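PDB 6BA1: inosine-uridine preferring nucleoside hydrolase from Gardnerella vaginalis 315-A, which belongs to the nucleoside hydrolase family, whose members share a largely parallel beta sheet flanked by helices, and binds a calcium ion. Local coordinates for residues A[16-30]-A[246-260]. Residues are numbered along the deposited sequence; the frame is centred on the assembly and turned at random.
With CA (calcium ion), chain S.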
ATOM      1  N   ASP A  16      -1.349  22.505  12.209  1.00 23.41           N
ATOM      2  CA  ASP A  16      -2.105  22.073  11.022  1.00 22.69           C
ATOM      3  C   ASP A  16      -3.596  21.905  11.341  1.00 22.12           C
ATOM      4  O   ASP A  16      -4.445  22.127  10.478  1.00 21.89           O
ATOM      5  CB  ASP A  16      -1.510  20.810  10.322  1.00 22.29           C
ATOM      6  CG  ASP A  16      -0.986  19.754  11.288  1.00 22.19           C
ATOM      7  OD1 ASP A  16      -1.707  19.346  12.227  1.00 21.89           O
ATOM      8  OD2 ASP A  16       0.173  19.320  11.102  1.00 22.57           O
ATOM      9  N   ASP A  17      -3.903  21.554  12.587  1.00 22.11           N
ATOM     10  CA  ASP A  17      -5.288  21.441  13.036  1.00 21.86           C
ATOM     11  C   ASP A  17      -6.062  22.768  12.954  1.00 22.32           C
ATOM     12  O   ASP A  17      -7.238  22.754  12.592  1.00 22.10           O
ATOM     13  CB  ASP A  17      -5.353  20.845  14.444  1.00 22.05           C
ATOM     14  CG  ASP A  17      -4.894  19.384  14.481  1.00 21.64           C
ATOM     15  OD1 ASP A  17      -3.673  19.111  14.474  1.00 21.80           O
ATOM     16  OD2 ASP A  17      -5.762  18.489  14.505  1.00 21.30           O
ATOM     17  N   THR A  18      -5.420  23.904  13.248  1.00 23.08           N
ATOM     18  CA  THR A  18      -6.099  25.210  13.088  1.00 23.68           C
ATOM     19  C   THR A  18      -6.232  25.614  11.629  1.00 23.59           C
ATOM     20  O   THR A  18      -7.152  26.362  11.275  1.00 23.89           O
ATOM     21  CB  THR A  18      -5.422  26.394  13.799  1.00 24.80           C
ATOM     22  OG1 THR A  18      -4.208  26.742  13.126  1.00 25.18           O
ATOM     23  CG2 THR A  18      -5.177  26.097  15.253  1.00 25.16           C
ATOM     24  N   LEU A  19      -5.295  25.161  10.799  1.00 23.37           N
ATOM     25  CA  LEU A  19      -5.400  25.366   9.363  1.00 23.38           C
ATOM     26  C   LEU A  19      -6.598  24.593   8.811  1.00 22.68           C
ATOM     27  O   LEU A  19      -7.235  25.042   7.857  1.00 22.89           O
ATOM     28  CB  LEU A  19      -4.100  24.970   8.657  1.00 23.50           C
ATOM     29  CG  LEU A  19      -2.848  25.775   9.023  1.00 24.49           C
ATOM     30  CD1 LEU A  19      -1.649  25.257   8.249  1.00 24.71           C
ATOM     31  CD2 LEU A  19      -3.054  27.263   8.766  1.00 25.50           C
ATOM     32  N   ALA A  20      -6.912  23.453   9.434  1.00 22.03           N
ATOM     33  CA  ALA A  20      -8.141  22.709   9.132  1.00 21.59           C
ATOM     34  C   ALA A  20      -9.397  23.476   9.552  1.00 22.00           C
ATOM     35  O   ALA A  20     -10.392  23.489   8.826  1.00 22.07           O
ATOM     36  CB  ALA A  20      -8.119  21.337   9.795  1.00 21.06           C
ATOM     37  N   ILE A  21      -9.343  24.100  10.728  1.00 22.41           N
ATOM     38  CA  ILE A  21     -10.423  24.972  11.188  1.00 23.04           C
ATOM     39  C   ILE A  21     -10.594  26.137  10.213  1.00 23.59           C
ATOM     40  O   ILE A  21     -11.705  26.422   9.773  1.00 23.89           O
ATOM     41  CB  ILE A  21     -10.166  25.506  12.621  1.00 23.61           C
ATOM     42  CG1 ILE A  21     -10.167  24.365  13.643  1.00 23.29           C
ATOM     43  CG2 ILE A  21     -11.214  26.546  13.018  1.00 24.49           C
ATOM     44  CD1 ILE A  21      -9.559  24.729  14.977  1.00 23.90           C
ATOM     45  N   SER A  22      -9.483  26.783   9.866  1.00 23.90           N
ATOM     46  CA  SER A  22      -9.488  27.924   8.944  1.00 24.65           C
ATOM     47  C   SER A  22     -10.068  27.569   7.567  1.00 24.45           C
ATOM     48  O   SER A  22     -10.870  28.329   7.027  1.00 25.09           O
ATOM     49  CB  SER A  22      -8.075  28.484   8.789  1.00 25.13           C
ATOM     50  OG  SER A  22      -7.503  28.780  10.050  1.00 25.48           O
ATOM     51  N   TYR A  23      -9.670  26.421   7.017  1.00 23.71           N
ATOM     52  CA  TYR A  23     -10.217  25.931   5.742  1.00 23.62           C
ATOM     53  C   TYR A  23     -11.715  25.648   5.878  1.00 23.61           C
ATOM     54  O   TYR A  23     -12.493  25.956   4.973  1.00 24.12           O
ATOM     55  CB  TYR A  23      -9.470  24.661   5.269  1.00 22.95           C
ATOM     56  CG  TYR A  23      -9.702  24.243   3.814  1.00 23.13           C
ATOM     57  CD1 TYR A  23      -8.708  24.406   2.843  1.00 23.55           C
ATOM     58  CD2 TYR A  23     -10.908  23.663   3.413  1.00 23.08           C
ATOM     59  CE1 TYR A  23      -8.920  24.020   1.517  1.00 23.90           C
ATOM     60  CE2 TYR A  23     -11.122  23.284   2.095  1.00 23.43           C
ATOM     61  CZ  TYR A  23     -10.131  23.460   1.151  1.00 23.83           C
ATOM     62  OH  TYR A  23     -10.369  23.069  -0.148  1.00 24.35           O
ATOM     63  N   ALA A  24     -12.112  25.069   7.009  1.00 23.22           N
ATOM     64  CA  ALA A  24     -13.512  24.732   7.253  1.00 23.40           C
ATOM     65  C   ALA A  24     -14.371  25.989   7.311  1.00 24.34           C
ATOM     66  O   ALA A  24     -15.356  26.101   6.577  1.00 24.84           O
ATOM     67  CB  ALA A  24     -13.658  23.927   8.537  1.00 23.04           C
ATOM     68  N   LEU A  25     -13.977  26.941   8.149  1.00 24.72           N
ATOM     69  CA  LEU A  25     -14.709  28.206   8.281  1.00 25.78           C
ATOM     70  C   LEU A  25     -14.629  29.086   7.028  1.00 26.42           C
ATOM     71  O   LEU A  25     -15.507  29.924   6.807  1.00 27.37           O
ATOM     72  CB  LEU A  25     -14.220  28.996   9.505  1.00 26.21           C
ATOM     73  CG  LEU A  25     -14.452  28.341  10.873  1.00 26.00           C
ATOM     74  CD1 LEU A  25     -13.763  29.140  11.964  1.00 26.56           C
ATOM     75  CD2 LEU A  25     -15.935  28.172  11.179  1.00 26.53           C
ATOM     76  N   GLY A  26     -13.583  28.900   6.219  1.00 26.06           N
ATOM     77  CA  GLY A  26     -13.473  29.553   4.909  1.00 26.77           C
ATOM     78  C   GLY A  26     -14.262  28.895   3.785  1.00 26.77           C
ATOM     79  O   GLY A  26     -14.320  29.428   2.675  1.00 27.55           O
ATOM     80  N   SER A  27     -14.877  27.745   4.070  1.00 26.11           N
ATOM     81  CA  SER A  27     -15.589  26.952   3.082  1.00 26.18           C
ATOM     82  C   SER A  27     -17.108  27.039   3.298  1.00 26.86           C
ATOM     83  O   SER A  27     -17.617  26.531   4.294  1.00 26.57           O
ATOM     84  CB  SER A  27     -15.130  25.501   3.174  1.00 25.17           C
ATOM     85  OG  SER A  27     -15.724  24.737   2.151  1.00 25.41           O
ATOM     86  N   PRO A  28     -17.840  27.664   2.350  1.00 27.93           N
ATOM     87  CA  PRO A  28     -19.291  27.827   2.508  1.00 28.83           C
ATOM     88  C   PRO A  28     -20.155  26.574   2.263  1.00 28.82           C
ATOM     89  O   PRO A  28     -21.361  26.624   2.493  1.00 29.68           O
ATOM     90  CB  PRO A  28     -19.625  28.910   1.475  1.00 30.11           C
ATOM     91  CG  PRO A  28     -18.612  28.722   0.403  1.00 29.86           C
ATOM     92  CD  PRO A  28     -17.356  28.298   1.104  1.00 28.58           C
ATOM     93  N   GLU A  29     -19.565  25.469   1.820  1.00 28.04           N
ATOM     94  CA  GLU A  29     -20.335  24.256   1.517  1.00 28.22           C
ATOM     95  C   GLU A  29     -20.743  23.481   2.777  1.00 27.82           C
ATOM     96  O   GLU A  29     -21.669  22.668   2.732  1.00 28.37           O
ATOM     97  CB  GLU A  29     -19.552  23.332   0.576  1.00 27.74           C
ATOM     98  CG  GLU A  29     -19.173  23.955  -0.766  1.00 28.39           C
ATOM     99  CD  GLU A  29     -17.800  24.606  -0.768  1.00 27.80           C
ATOM    100  OE1 GLU A  29     -16.827  23.926  -0.401  1.00 26.78           O
ATOM    101  OE2 GLU A  29     -17.679  25.792  -1.137  1.00 28.49           O
ATOM    102  N   MET A  30     -20.049  23.729   3.887  1.00 27.04           N
ATOM    103  CA  MET A  30     -20.291  23.050   5.155  1.00 26.74           C
ATOM    104  C   MET A  30     -20.607  24.062   6.236  1.00 27.18           C
ATOM    105  O   MET A  30     -20.064  25.164   6.225  1.00 27.18           O
ATOM    106  CB  MET A  30     -19.032  22.273   5.586  1.00 25.50           C
ATOM    107  CG  MET A  30     -18.439  21.344   4.543  1.00 25.04           C
ATOM    108  SD  MET A  30     -19.164  19.698   4.575  1.00 25.26           S
ATOM    109  CE  MET A  30     -17.782  18.734   5.168  1.00 24.05           C
ATOM    110  N   LEU A 246       0.825  20.168   4.537  1.00 23.97           N
ATOM    111  CA  LEU A 246      -0.559  20.555   4.771  1.00 23.28           C
ATOM    112  C   LEU A 246      -1.379  19.302   5.018  1.00 22.32           C
ATOM    113  O   LEU A 246      -2.179  18.882   4.179  1.00 22.10           O
ATOM    114  CB  LEU A 246      -1.099  21.341   3.575  1.00 23.76           C
ATOM    115  CG  LEU A 246      -0.351  22.631   3.244  1.00 24.95           C
ATOM    116  CD1 LEU A 246      -0.937  23.269   1.990  1.00 25.53           C
ATOM    117  CD2 LEU A 246      -0.369  23.587   4.440  1.00 25.06           C
ATOM    118  N   HIS A 247      -1.197  18.730   6.198  1.00 21.93           N
ATOM    119  CA  HIS A 247      -1.726  17.401   6.500  1.00 21.28           C
ATOM    120  C   HIS A 247      -3.232  17.455   6.789  1.00 20.74           C
ATOM    121  O   HIS A 247      -4.042  16.962   6.006  1.00 20.57           O
ATOM    122  CB  HIS A 247      -0.977  16.766   7.682  1.00 21.28           C
ATOM    123  CG  HIS A 247       0.499  16.641   7.480  1.00 21.98           C
ATOM    124  ND1 HIS A 247       1.109  15.430   7.224  1.00 22.11           N
ATOM    125  CD2 HIS A 247       1.493  17.580   7.524  1.00 22.78           C
ATOM    126  CE1 HIS A 247       2.416  15.613   7.099  1.00 22.95           C
ATOM    127  NE2 HIS A 247       2.671  16.908   7.262  1.00 23.39           N
ATOM    128  N   ASP A 248      -3.583  18.099   7.898  1.00 20.66           N
ATOM    129  CA  ASP A 248      -4.950  18.095   8.414  1.00 20.33           C
ATOM    130  C   ASP A 248      -5.946  18.898   7.542  1.00 20.44           C
ATOM    131  O   ASP A 248      -7.092  18.477   7.392  1.00 20.26           O
ATOM    132  CB  ASP A 248      -4.978  18.583   9.875  1.00 20.46           C
ATOM    133  CG  ASP A 248      -4.067  17.740  10.800  1.00 20.51           C
ATOM    134  OD1 ASP A 248      -3.029  17.185  10.337  1.00 20.60           O
ATOM    135  OD2 ASP A 248      -4.360  17.639  12.010  1.00 20.61           O
ATOM    136  N   PRO A 249      -5.513  20.031   6.945  1.00 20.90           N
ATOM    137  CA  PRO A 249      -6.406  20.779   6.056  1.00 21.17           C
ATOM    138  C   PRO A 249      -6.911  19.984   4.867  1.00 21.12           C
ATOM    139  O   PRO A 249      -8.061  20.142   4.462  1.00 21.22           O
ATOM    140  CB  PRO A 249      -5.529  21.921   5.539  1.00 21.88           C
ATOM    141  CG  PRO A 249      -4.510  22.102   6.582  1.00 22.00           C
ATOM    142  CD  PRO A 249      -4.220  20.721   7.097  1.00 21.41           C
ATOM    143  N   LEU A 250      -6.038  19.144   4.311  1.00 21.12           N
ATOM    144  CA  LEU A 250      -6.370  18.374   3.126  1.00 21.28           C
ATOM    145  C   LEU A 250      -7.524  17.417   3.374  1.00 20.94           C
ATOM    146  O   LEU A 250      -8.350  17.206   2.489  1.00 21.26           O
ATOM    147  CB  LEU A 250      -5.140  17.618   2.626  1.00 21.49           C
ATOM    148  CG  LEU A 250      -5.251  16.823   1.321  1.00 21.92           C
ATOM    149  CD1 LEU A 250      -5.808  17.656   0.174  1.00 22.59           C
ATOM    150  CD2 LEU A 250      -3.867  16.303   0.974  1.00 22.32           C
ATOM    151  N   ALA A 251      -7.590  16.858   4.582  1.00 20.49           N
ATOM    152  CA  ALA A 251      -8.731  16.033   4.980  1.00 20.37           C
ATOM    153  C   ALA A 251     -10.049  16.791   4.862  1.00 20.64           C
ATOM    154  O   ALA A 251     -11.040  16.260   4.355  1.00 20.94           O
ATOM    155  CB  ALA A 251      -8.542  15.517   6.394  1.00 20.06           C
ATOM    156  N   VAL A 252     -10.039  18.043   5.311  1.00 20.68           N
ATOM    157  CA  VAL A 252     -11.218  18.908   5.227  1.00 21.08           C
ATOM    158  C   VAL A 252     -11.522  19.240   3.765  1.00 21.59           C
ATOM    159  O   VAL A 252     -12.679  19.192   3.346  1.00 22.04           O
ATOM    160  CB  VAL A 252     -11.043  20.203   6.053  1.00 21.19           C
ATOM    161  CG1 VAL A 252     -12.263  21.101   5.910  1.00 21.75           C
ATOM    162  CG2 VAL A 252     -10.803  19.870   7.522  1.00 20.89           C
ATOM    163  N   ALA A 253     -10.481  19.558   2.995  1.00 21.71           N
ATOM    164  CA  ALA A 253     -10.634  19.867   1.569  1.00 22.39           C
ATOM    165  C   ALA A 253     -11.288  18.735   0.781  1.00 22.64           C
ATOM    166  O   ALA A 253     -12.085  18.984  -0.123  1.00 23.35           O
ATOM    167  CB  ALA A 253      -9.283  20.222   0.964  1.00 22.63           C
ATOM    168  N   VAL A 254     -10.945  17.496   1.135  1.00 22.21           N
ATOM    169  CA  VAL A 254     -11.510  16.300   0.496  1.00 22.57           C
ATOM    170  C   VAL A 254     -12.924  16.005   1.011  1.00 22.75           C
ATOM    171  O   VAL A 254     -13.749  15.425   0.286  1.00 23.45           O
ATOM    172  CB  VAL A 254     -10.580  15.081   0.691  1.00 22.24           C
ATOM    173  CG1 VAL A 254     -11.215  13.781   0.194  1.00 22.73           C
ATOM    174  CG2 VAL A 254      -9.249  15.313  -0.019  1.00 22.40           C
ATOM    175  N   ALA A 255     -13.196  16.385   2.259  1.00 22.32           N
ATOM    176  CA  ALA A 255     -14.548  16.319   2.799  1.00 22.70           C
ATOM    177  C   ALA A 255     -15.504  17.207   2.000  1.00 23.50           C
ATOM    178  O   ALA A 255     -16.611  16.780   1.669  1.00 24.25           O
ATOM    179  CB  ALA A 255     -14.566  16.698   4.274  1.00 22.27           C
ATOM    180  N   VAL A 256     -15.072  18.425   1.674  1.00 23.50           N
ATOM    181  CA  VAL A 256     -15.900  19.345   0.877  1.00 24.39           C
ATOM    182  C   VAL A 256     -15.913  18.955  -0.602  1.00 25.10           C
ATOM    183  O   VAL A 256     -16.965  18.982  -1.241  1.00 26.06           O
ATOM    184  CB  VAL A 256     -15.521  20.844   1.056  1.00 24.41           C
ATOM    185  CG1 VAL A 256     -15.486  21.206   2.535  1.00 23.88           C
ATOM    186  CG2 VAL A 256     -14.197  21.226   0.396  1.00 24.27           C
ATOM    187  N   ASP A 257     -14.744  18.585  -1.126  1.00 24.80           N
ATOM    188  CA  ASP A 257     -14.579  18.275  -2.541  1.00 25.61           C
ATOM    189  C   ASP A 257     -13.757  16.991  -2.717  1.00 25.30           C
ATOM    190  O   ASP A 257     -12.529  17.056  -2.805  1.00 24.94           O
ATOM    191  CB  ASP A 257     -13.907  19.460  -3.252  1.00 26.04           C
ATOM    192  CG  ASP A 257     -13.685  19.212  -4.733  1.00 27.09           C
ATOM    193  OD1 ASP A 257     -14.455  18.445  -5.344  1.00 27.79           O
ATOM    194  OD2 ASP A 257     -12.732  19.792  -5.282  1.00 27.39           O
ATOM    195  N   PRO A 258     -14.430  15.821  -2.795  1.00 25.62           N
ATOM    196  CA  PRO A 258     -13.680  14.564  -2.930  1.00 25.47           C
ATOM    197  C   PRO A 258     -12.897  14.380  -4.247  1.00 26.20           C
ATOM    198  O   PRO A 258     -12.075  13.471  -4.331  1.00 26.09           O
ATOM    199  CB  PRO A 258     -14.761  13.485  -2.763  1.00 25.98           C
ATOM    200  CG  PRO A 258     -16.033  14.152  -3.127  1.00 26.83           C
ATOM    201  CD  PRO A 258     -15.884  15.586  -2.730  1.00 26.32           C
ATOM    202  N   THR A 259     -13.129  15.237  -5.242  1.00 27.06           N
ATOM    203  CA  THR A 259     -12.369  15.197  -6.496  1.00 27.97           C
ATOM    204  C   THR A 259     -10.938  15.751  -6.388  1.00 27.51           C
ATOM    205  O   THR A 259     -10.174  15.633  -7.341  1.00 28.33           O
ATOM    206  CB  THR A 259     -13.086  15.955  -7.637  1.00 29.32           C
ATOM    207  OG1 THR A 259     -13.042  17.362  -7.390  1.00 29.11           O
ATOM    208  CG2 THR A 259     -14.540  15.493  -7.791  1.00 30.05           C
ATOM    209  N   LEU A 260     -10.575  16.361  -5.261  1.00 26.42           N
ATOM    210  CA  LEU A 260      -9.179  16.775  -5.025  1.00 26.09           C
ATOM    211  C   LEU A 260      -8.205  15.604  -4.901  1.00 25.85           C
ATOM    212  O   LEU A 260      -7.000  15.788  -5.052  1.00 26.03           O
ATOM    213  CB  LEU A 260      -9.068  17.651  -3.760  1.00 25.12           C
ATOM    214  CG  LEU A 260      -9.444  19.129  -3.893  1.00 25.54           C
ATOM    215  CD1 LEU A 260      -9.654  19.758  -2.537  1.00 24.66           C
ATOM    216  CD2 LEU A 260      -8.392  19.897  -4.675  1.00 26.38           C
TER
HETATM  217 CA    CA S 400      -3.114  16.690  13.985  1.00 21.20          CA
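Asp17 and Asp248 meet at the calcium ion of this nucleoside hydrolase fold, each from the N-terminal end of a helix, 15-25 and 247-256. Asp17 OD1 and Asp248 OD2 each bind calcium at 2.5 Å, their carboxylate planes steeply turned against each other; Asp12 OD1 and Thr130 O complete the protein ligands. Beside them the Asp16 carboxylate lies stacked on that of Asp248, the planes 25° apart and Asp16 OD1 3.2 Å from Asp248 OD1, with no hydrogen bond between them.

Behind the metal the helices run nearly parallel, crossing at -28° with their axes approaching to 7.2 Å. Ala20 permits this closeness: its CA lies 4.0 Å from Pro249 CA, and its CB meets Val252 CG2. The Pro249 ring sets CG against Leu19 CB. One turn on, Tyr23 CG stands anti to the backbone N (chi1 -166°), which swings the ring across the second helix. Ala253 CB approaches Tyr23 CZ obliquely at 3.4 Å, Pro249 O lies over one ring face, and Val256 CG2 sits at the edge. Helix 302-319 also touches Tyr23, through Glu308 and Arg312.

Past the first helix, Ser27, Glu29 and Met30 of a turn pack against Val256. Arg312 forms a salt bridge with Glu29 OE1 and a hydrogen bond with Ser27 OG, holding both oxygens beside the valine. The bent Met30 chain lays CG 3.6 Å from Val256 CG1 and carries CE to 3.9 Å from Ala255 CB.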